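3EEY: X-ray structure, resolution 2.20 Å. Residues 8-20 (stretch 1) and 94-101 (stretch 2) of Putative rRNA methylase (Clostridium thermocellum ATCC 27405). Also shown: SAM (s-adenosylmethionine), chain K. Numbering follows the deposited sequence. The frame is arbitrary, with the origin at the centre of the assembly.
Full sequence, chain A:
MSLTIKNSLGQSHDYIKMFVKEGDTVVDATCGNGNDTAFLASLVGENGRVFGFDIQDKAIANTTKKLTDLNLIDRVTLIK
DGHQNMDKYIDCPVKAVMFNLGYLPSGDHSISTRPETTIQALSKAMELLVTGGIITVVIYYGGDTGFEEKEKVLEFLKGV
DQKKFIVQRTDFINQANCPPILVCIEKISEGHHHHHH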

ATOM      1  N   SER A   8      -6.491  -4.793   4.389  1.00 31.06           N
ATOM      2  CA  SER A   8      -6.059  -5.475   3.167  1.00 35.55           C
ATOM      3  C   SER A   8      -7.222  -5.909   2.281  1.00 35.00           C
ATOM      4  O   SER A   8      -7.225  -5.634   1.079  1.00 32.82           O
ATOM      5  N   LEU A   9      -8.226  -6.539   2.888  1.00 35.04           N
ATOM      6  CA  LEU A   9      -9.441  -6.935   2.183  1.00 33.78           C
ATOM      7  C   LEU A   9     -10.142  -5.777   1.468  1.00 32.64           C
ATOM      8  O   LEU A   9     -10.503  -5.902   0.303  1.00 44.32           O
ATOM      9  N   GLY A  10     -10.319  -4.658   2.161  1.00 36.84           N
ATOM     10  CA  GLY A  10     -10.912  -3.461   1.578  1.00 33.52           C
ATOM     11  C   GLY A  10     -10.063  -2.818   0.497  1.00 36.12           C
ATOM     12  O   GLY A  10     -10.592  -2.312  -0.491  1.00 38.59           O
ATOM     13  N   GLN A  11      -8.746  -2.840   0.692  1.00 36.39           N
ATOM     14  CA  GLN A  11      -7.783  -2.294  -0.261  1.00 31.73           C
ATOM     15  C   GLN A  11      -7.667  -3.096  -1.562  1.00 37.52           C
ATOM     16  O   GLN A  11      -7.473  -2.504  -2.631  1.00 41.25           O
ATOM     17  N   SER A  12      -7.794  -4.426  -1.470  1.00 32.00           N
ATOM     18  CA  SER A  12      -7.841  -5.293  -2.657  1.00 30.79           C
ATOM     19  C   SER A  12      -8.955  -4.892  -3.631  1.00 32.25           C
ATOM     20  O   SER A  12      -8.730  -4.805  -4.836  1.00 30.81           O
ATOM     21  N   HIS A  13     -10.140  -4.610  -3.096  1.00 32.19           N
ATOM     22  CA  HIS A  13     -11.265  -4.117  -3.888  1.00 23.86           C
ATOM     23  C   HIS A  13     -10.994  -2.755  -4.533  1.00 31.40           C
ATOM     24  O   HIS A  13     -11.348  -2.536  -5.693  1.00 38.93           O
ATOM     25  N   ASP A  14     -10.366  -1.850  -3.778  1.00 36.35           N
ATOM     26  CA  ASP A  14      -9.965  -0.531  -4.279  1.00 35.78           C
ATOM     27  C   ASP A  14      -8.966  -0.605  -5.435  1.00 37.90           C
ATOM     28  O   ASP A  14      -9.089   0.148  -6.403  1.00 38.99           O
ATOM     29  N   TYR A  15      -7.988  -1.505  -5.315  1.00 39.11           N
ATOM     30  CA  TYR A  15      -7.016  -1.768  -6.375  1.00 39.45           C
ATOM     31  C   TYR A  15      -7.648  -2.388  -7.616  1.00 39.07           C
ATOM     32  O   TYR A  15      -7.240  -2.080  -8.732  1.00 38.33           O
ATOM     33  N   ILE A  16      -8.641  -3.249  -7.412  1.00 36.25           N
ATOM     34  CA  ILE A  16      -9.341  -3.899  -8.517  1.00 38.59           C
ATOM     35  C   ILE A  16     -10.211  -2.887  -9.281  1.00 42.25           C
ATOM     36  O   ILE A  16     -10.201  -2.875 -10.511  1.00 41.06           O
ATOM     37  N   LYS A  17     -10.924  -2.031  -8.547  1.00 45.27           N
ATOM     38  CA  LYS A  17     -11.712  -0.930  -9.126  1.00 47.99           C
ATOM     39  C   LYS A  17     -10.885   0.024 -10.009  1.00 49.80           C
ATOM     40  O   LYS A  17     -11.389   0.507 -11.020  1.00 56.70           O
ATOM     41  N   MET A  18      -9.629   0.276  -9.621  1.00 49.57           N
ATOM     42  CA  MET A  18      -8.667   1.084 -10.400  1.00 51.27           C
ATOM     43  C   MET A  18      -8.372   0.512 -11.781  1.00 50.45           C
ATOM     44  O   MET A  18      -8.137   1.248 -12.733  1.00 54.86           O
ATOM     45  N   PHE A  19      -8.369  -0.812 -11.879  1.00 53.65           N
ATOM     46  CA  PHE A  19      -7.842  -1.493 -13.056  1.00 47.24           C
ATOM     47  C   PHE A  19      -8.919  -2.097 -13.947  1.00 49.96           C
ATOM     48  O   PHE A  19      -8.756  -2.161 -15.160  1.00 55.23           O
ATOM     49  N   VAL A  20     -10.011  -2.550 -13.346  1.00 50.09           N
ATOM     50  CA  VAL A  20     -11.047  -3.263 -14.083  1.00 51.10           C
ATOM     51  C   VAL A  20     -12.092  -2.304 -14.637  1.00 58.10           C
ATOM     52  O   VAL A  20     -12.688  -1.524 -13.891  1.00 60.26           O
ATOM     53  N   VAL A  94      -6.284 -11.867 -19.389  1.00 57.14           N
ATOM     54  CA  VAL A  94      -7.145 -11.371 -18.316  1.00 50.23           C
ATOM     55  C   VAL A  94      -6.655 -10.037 -17.753  1.00 47.23           C
ATOM     56  O   VAL A  94      -5.456  -9.742 -17.774  1.00 43.97           O
ATOM     57  N   LYS A  95      -7.593  -9.227 -17.274  1.00 42.52           N
ATOM     58  CA  LYS A  95      -7.260  -7.926 -16.701  1.00 44.23           C
ATOM     59  C   LYS A  95      -6.871  -8.035 -15.230  1.00 43.58           C
ATOM     60  O   LYS A  95      -5.969  -7.335 -14.777  1.00 39.39           O
ATOM     61  N   ALA A  96      -7.552  -8.913 -14.494  1.00 40.38           N
ATOM     62  CA  ALA A  96      -7.342  -9.025 -13.061  1.00 37.73           C
ATOM     63  C   ALA A  96      -7.592 -10.422 -12.537  1.00 37.91           C
ATOM     64  O   ALA A  96      -8.368 -11.170 -13.112  1.00 41.17           O
ATOM     65  N   VAL A  97      -6.894 -10.776 -11.456  1.00 38.21           N
ATOM     66  CA  VAL A  97      -7.109 -12.035 -10.748  1.00 33.66           C
ATOM     67  C   VAL A  97      -7.123 -11.731  -9.252  1.00 35.68           C
ATOM     68  O   VAL A  97      -6.267 -11.013  -8.759  1.00 41.05           O
ATOM     69  N   MET A  98      -8.102 -12.268  -8.534  1.00 38.01           N
ATOM     70  CA  MET A  98      -8.172 -12.078  -7.096  1.00 29.72           C
ATOM     71  C   MET A  98      -7.887 -13.391  -6.362  1.00 32.67           C
ATOM     72  O   MET A  98      -8.508 -14.417  -6.641  1.00 38.40           O
ATOM     73  N   PHE A  99      -6.927 -13.350  -5.443  1.00 37.25           N
ATOM     74  CA  PHE A  99      -6.657 -14.465  -4.526  1.00 28.05           C
ATOM     75  C   PHE A  99      -7.006 -14.059  -3.111  1.00 22.90           C
ATOM     76  O   PHE A  99      -6.638 -12.971  -2.644  1.00 25.01           O
ATOM     77  N   ASN A 100      -7.713 -14.941  -2.425  1.00 30.54           N
ATOM     78  CA  ASN A 100      -8.024 -14.761  -1.019  1.00 35.71           C
ATOM     79  C   ASN A 100      -7.620 -16.041  -0.292  1.00 37.33           C
ATOM     80  O   ASN A 100      -8.310 -17.050  -0.376  1.00 48.36           O
ATOM     81  N   LEU A 101      -6.487 -16.005   0.401  1.00 41.80           N
ATOM     82  CA  LEU A 101      -5.829 -17.226   0.870  1.00 38.11           C
ATOM     83  C   LEU A 101      -6.219 -17.650   2.279  1.00 48.79           C
ATOM     84  O   LEU A 101      -6.138 -16.864   3.211  1.00 57.66           O
TER

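The helix of stretch 1 runs nearly antiparallel to the strand of stretch 2, at 171°, with the axes 9.8 Å apart at their closest. Along the strand, alternate residues, Ala 96, Met 98 and Asn 100, point their CA-to-CB bonds toward the helix, while Val 97 points away. From the helix side, Ser 12, Ile 16 and Phe 19 (m) point toward the strand, though the end of Phe 19 leads away.

Met 98 is the main bump. Its long, flexible chain (m, t, p) reaches into a hollow lined by three helix residues: Met 98 CE lies 3.8 Å from Ile 16 CG1, 3.9 Å from His 13 CD2, approached obliquely to the ring (His 13 is m), and 4.2 Å from Ser 12 OG. Ser 12 (p) is small, and its hydroxyl is satisfied within the helix, Ser 12 OG donating to Leu 9 O at 2.6 Å.

Ala 96 offers the complementary shape. Above its short methyl Ile 16 (m, m) extends, CD1 lying 3.8 Å from Ala 96 CB, while Val 20 (t) brings CG2 to 3.7 Å from the same CB.

At the ends, apolar carbons lie against polar groups. Leu 9 (t, p) starts sideways but reaches back, CD1 3.7 Å from Asn 100 ND2 (chi1 -149°); Asn 100 O also lies 3.4 Å from SAM CE. Lys 95 (t, p, t, m) lays its aliphatic chain beside the Phe 19 backbone, CE 3.4 Å from Phe 19 O.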

ATOM      1  CB  SER A   8      -5.171  -6.661   3.514  1.00 39.01           C
ATOM      2  OG  SER A   8      -3.971  -6.208   4.108  1.00 36.80           O
ATOM      3  CB  LEU A   9     -10.414  -7.628   3.143  1.00 42.12           C
ATOM      4  CG  LEU A   9     -11.715  -8.199   2.562  1.00 41.09           C
ATOM      5  CD1 LEU A   9     -11.472  -9.287   1.508  1.00 38.07           C
ATOM      6  CD2 LEU A   9     -12.596  -8.730   3.677  1.00 48.81           C
ATOM      7  CB  GLN A  11      -6.414  -2.152   0.394  1.00 37.49           C
ATOM      8  CG  GLN A  11      -6.297  -0.967   1.328  1.00 31.44           C
ATOM      9  CD  GLN A  11      -4.874  -0.644   1.666  1.00 39.36           C
ATOM     10  OE1 GLN A  11      -4.037  -0.435   0.780  1.00 36.67           O
ATOM     11  NE2 GLN A  11      -4.582  -0.594   2.955  1.00 37.69           N
ATOM     12  CB  SER A  12      -7.967  -6.767  -2.268  1.00 33.28           C
ATOM     13  OG  SER A  12      -9.232  -7.067  -1.698  1.00 40.46           O
ATOM     14  CB  HIS A  13     -12.510  -4.044  -3.014  1.00 28.08           C
ATOM     15  CG  HIS A  13     -13.118  -5.379  -2.717  1.00 38.27           C
ATOM     16  ND1 HIS A  13     -14.454  -5.646  -2.913  1.00 53.28           N
ATOM     17  CD2 HIS A  13     -12.574  -6.521  -2.236  1.00 50.58           C
ATOM     18  CE1 HIS A  13     -14.708  -6.893  -2.563  1.00 48.87           C
ATOM     19  NE2 HIS A  13     -13.582  -7.446  -2.153  1.00 41.97           N
ATOM     20  CB  ASP A  14      -9.389   0.336  -3.152  1.00 43.06           C
ATOM     21  CG  ASP A  14     -10.461   0.894  -2.220  1.00 51.08           C
ATOM     22  OD1 ASP A  14     -11.665   0.648  -2.440  1.00 53.33           O
ATOM     23  OD2 ASP A  14     -10.093   1.602  -1.262  1.00 57.45           O
ATOM     24  CB  TYR A  15      -5.881  -2.661  -5.871  1.00 38.09           C
ATOM     25  CG  TYR A  15      -4.759  -1.900  -5.204  1.00 41.58           C
ATOM     26  CD1 TYR A  15      -4.650  -1.854  -3.812  1.00 37.41           C
ATOM     27  CD2 TYR A  15      -3.802  -1.225  -5.962  1.00 39.89           C
ATOM     28  CE1 TYR A  15      -3.621  -1.148  -3.190  1.00 36.24           C
ATOM     29  CE2 TYR A  15      -2.762  -0.523  -5.349  1.00 36.04           C
ATOM     30  CZ  TYR A  15      -2.676  -0.487  -3.965  1.00 39.24           C
ATOM     31  OH  TYR A  15      -1.658   0.209  -3.346  1.00 39.93           O
ATOM     32  CB  ILE A  16     -10.151  -5.169  -8.049  1.00 38.66           C
ATOM     33  CG1 ILE A  16      -9.220  -6.313  -7.608  1.00 35.54           C
ATOM     34  CG2 ILE A  16     -11.081  -5.664  -9.125  1.00 38.03           C
ATOM     35  CD1 ILE A  16      -8.289  -6.886  -8.674  1.00 31.50           C
ATOM     36  CB  LYS A  17     -12.407  -0.126  -8.019  1.00 48.28           C
ATOM     37  CG  LYS A  17     -13.794  -0.610  -7.622  1.00 48.12           C
ATOM     38  CD  LYS A  17     -14.104  -0.320  -6.153  1.00 66.95           C
ATOM     39  CE  LYS A  17     -13.829   1.128  -5.739  1.00 82.60           C
ATOM     40  NZ  LYS A  17     -15.069   1.896  -5.443  1.00 93.18           N
ATOM     41  CB  MET A  18      -7.317   1.179  -9.675  1.00 53.24           C
ATOM     42  CG  MET A  18      -7.157   2.251  -8.600  1.00 64.25           C
ATOM     43  SD  MET A  18      -5.586   2.024  -7.701  1.00 67.72           S
ATOM     44  CE  MET A  18      -4.394   2.697  -8.859  1.00 68.01           C
ATOM     45  CB  PHE A  19      -6.874  -2.591 -12.616  1.00 44.41           C
ATOM     46  CG  PHE A  19      -5.507  -2.093 -12.258  1.00 39.26           C
ATOM     47  CD1 PHE A  19      -4.466  -2.202 -13.170  1.00 39.19           C
ATOM     48  CD2 PHE A  19      -5.243  -1.540 -11.010  1.00 42.11           C
ATOM     49  CE1 PHE A  19      -3.190  -1.754 -12.856  1.00 44.89           C
ATOM     50  CE2 PHE A  19      -3.970  -1.084 -10.685  1.00 45.28           C
ATOM     51  CZ  PHE A  19      -2.940  -1.192 -11.613  1.00 43.08           C
ATOM     52  CB  VAL A  20     -11.718  -4.354 -13.201  1.00 46.79           C
ATOM     53  CG1 VAL A  20     -12.880  -5.028 -13.916  1.00 44.28           C
ATOM     54  CG2 VAL A  20     -10.700  -5.378 -12.799  1.00 40.64           C
ATOM     55  CB  VAL A  94      -7.366 -12.417 -17.174  1.00 48.87           C
ATOM     56  CG1 VAL A  94      -7.898 -13.723 -17.738  1.00 50.14           C
ATOM     57  CG2 VAL A  94      -6.090 -12.661 -16.366  1.00 52.12           C
ATOM     58  CB  LYS A  95      -8.419  -6.943 -16.876  1.00 33.05           C
ATOM     59  CG  LYS A  95      -8.058  -5.474 -16.660  1.00 40.97           C
ATOM     60  CD  LYS A  95      -7.124  -4.949 -17.747  1.00 53.75           C
ATOM     61  CE  LYS A  95      -7.223  -3.438 -17.902  1.00 61.13           C
ATOM     62  NZ  LYS A  95      -8.537  -3.029 -18.479  1.00 67.43           N
ATOM     63  CB  ALA A  96      -8.199  -8.019 -12.314  1.00 37.89           C
ATOM     64  CB  VAL A  97      -6.019 -13.103 -11.061  1.00 36.38           C
ATOM     65  CG1 VAL A  97      -6.434 -14.479 -10.545  1.00 25.31           C
ATOM     66  CG2 VAL A  97      -5.742 -13.206 -12.546  1.00 32.40           C
ATOM     67  CB  MET A  98      -9.527 -11.486  -6.668  1.00 31.01           C
ATOM     68  CG  MET A  98      -9.861 -10.102  -7.245  1.00 27.98           C
ATOM     69  SD  MET A  98     -11.441  -9.412  -6.657  1.00 20.11           S
ATOM     70  CE  MET A  98     -11.000  -8.613  -5.143  1.00 20.89           C
ATOM     71  CB  PHE A  99      -5.180 -14.861  -4.558  1.00 30.26           C
ATOM     72  CG  PHE A  99      -4.780 -15.613  -5.778  1.00 24.53           C
ATOM     73  CD1 PHE A  99      -4.803 -17.001  -5.791  1.00 22.02           C
ATOM     74  CD2 PHE A  99      -4.371 -14.942  -6.915  1.00 25.19           C
ATOM     75  CE1 PHE A  99      -4.424 -17.698  -6.918  1.00 28.26           C
ATOM     76  CE2 PHE A  99      -3.986 -15.630  -8.048  1.00 26.03           C
ATOM     77  CZ  PHE A  99      -4.019 -17.002  -8.059  1.00 20.23           C
ATOM     78  CB  ASN A 100      -9.516 -14.475  -0.882  1.00 44.54           C
ATOM     79  CG  ASN A 100      -9.834 -13.580   0.280  1.00 48.18           C
ATOM     80  OD1 ASN A 100      -9.944 -14.041   1.410  1.00 61.08           O
ATOM     81  ND2 ASN A 100      -9.993 -12.287   0.011  1.00 52.03           N
ATOM     82  CB  LEU A 101      -4.306 -17.072   0.794  1.00 36.63           C
ATOM     83  CG  LEU A 101      -3.662 -16.729  -0.547  1.00 26.66           C
ATOM     84  CD1 LEU A 101      -2.152 -16.824  -0.393  1.00 38.39           C
ATOM     85  CD2 LEU A 101      -4.152 -17.676  -1.621  1.00 24.46           C
TER
HETATM   86  N   SAM K 300     -13.118 -14.729  -1.682  1.00 55.01           N
HETATM   87  CA  SAM K 300     -13.799 -15.733  -0.806  1.00 64.02           C
HETATM   88  C   SAM K 300     -15.145 -15.225  -0.285  1.00 62.82           C
HETATM   89  O   SAM K 300     -15.699 -15.722   0.703  1.00 62.55           O
HETATM   90  OXT SAM K 300     -15.721 -14.302  -0.860  1.00 68.37           O
HETATM   91  CB  SAM K 300     -12.871 -16.182   0.316  1.00 60.84           C
HETATM   92  CG  SAM K 300     -11.935 -17.307  -0.115  1.00 54.72           C
HETATM   93  SD  SAM K 300     -11.543 -18.477   1.214  1.00 40.18           S
HETATM   94  CE  SAM K 300     -10.430 -17.463   2.226  1.00 61.42           C
HETATM   95  C5' SAM K 300     -10.418 -19.599   0.339  1.00 51.26           C
HETATM   96  C4' SAM K 300     -11.188 -20.463  -0.664  1.00 50.71           C
HETATM   97  O4' SAM K 300     -10.314 -21.052  -1.609  1.00 46.78           O
HETATM   98  C3' SAM K 300     -11.950 -21.601   0.012  1.00 52.41           C
HETATM   99  O3' SAM K 300     -13.289 -21.561  -0.423  1.00 47.92           O
HETATM  100  C2' SAM K 300     -11.259 -22.866  -0.460  1.00 53.28           C
HETATM  101  O2' SAM K 300     -12.145 -23.959  -0.613  1.00 46.74           O
HETATM  102  C1' SAM K 300     -10.673 -22.408  -1.791  1.00 44.92           C
HETATM  103  N9  SAM K 300      -9.516 -23.209  -2.240  1.00 44.64           N
HETATM  104  C8  SAM K 300      -8.643 -23.958  -1.487  1.00 39.33           C
HETATM  105  N7  SAM K 300      -7.739 -24.526  -2.324  1.00 41.58           N
HETATM  106  C5  SAM K 300      -8.031 -24.147  -3.593  1.00 36.22           C
HETATM  107  C6  SAM K 300      -7.455 -24.424  -4.828  1.00 31.10           C
HETATM  108  N6  SAM K 300      -6.382 -25.203  -4.944  1.00 42.74           N
HETATM  109  N1  SAM K 300      -8.016 -23.877  -5.960  1.00 46.60           N
HETATM  110  C2  SAM K 300      -9.129 -23.066  -5.900  1.00 30.90           C
HETATM  111  N3  SAM K 300      -9.684 -22.790  -4.677  1.00 39.95           N
HETATM  112  C4  SAM K 300      -9.149 -23.322  -3.548  1.00 33.83           C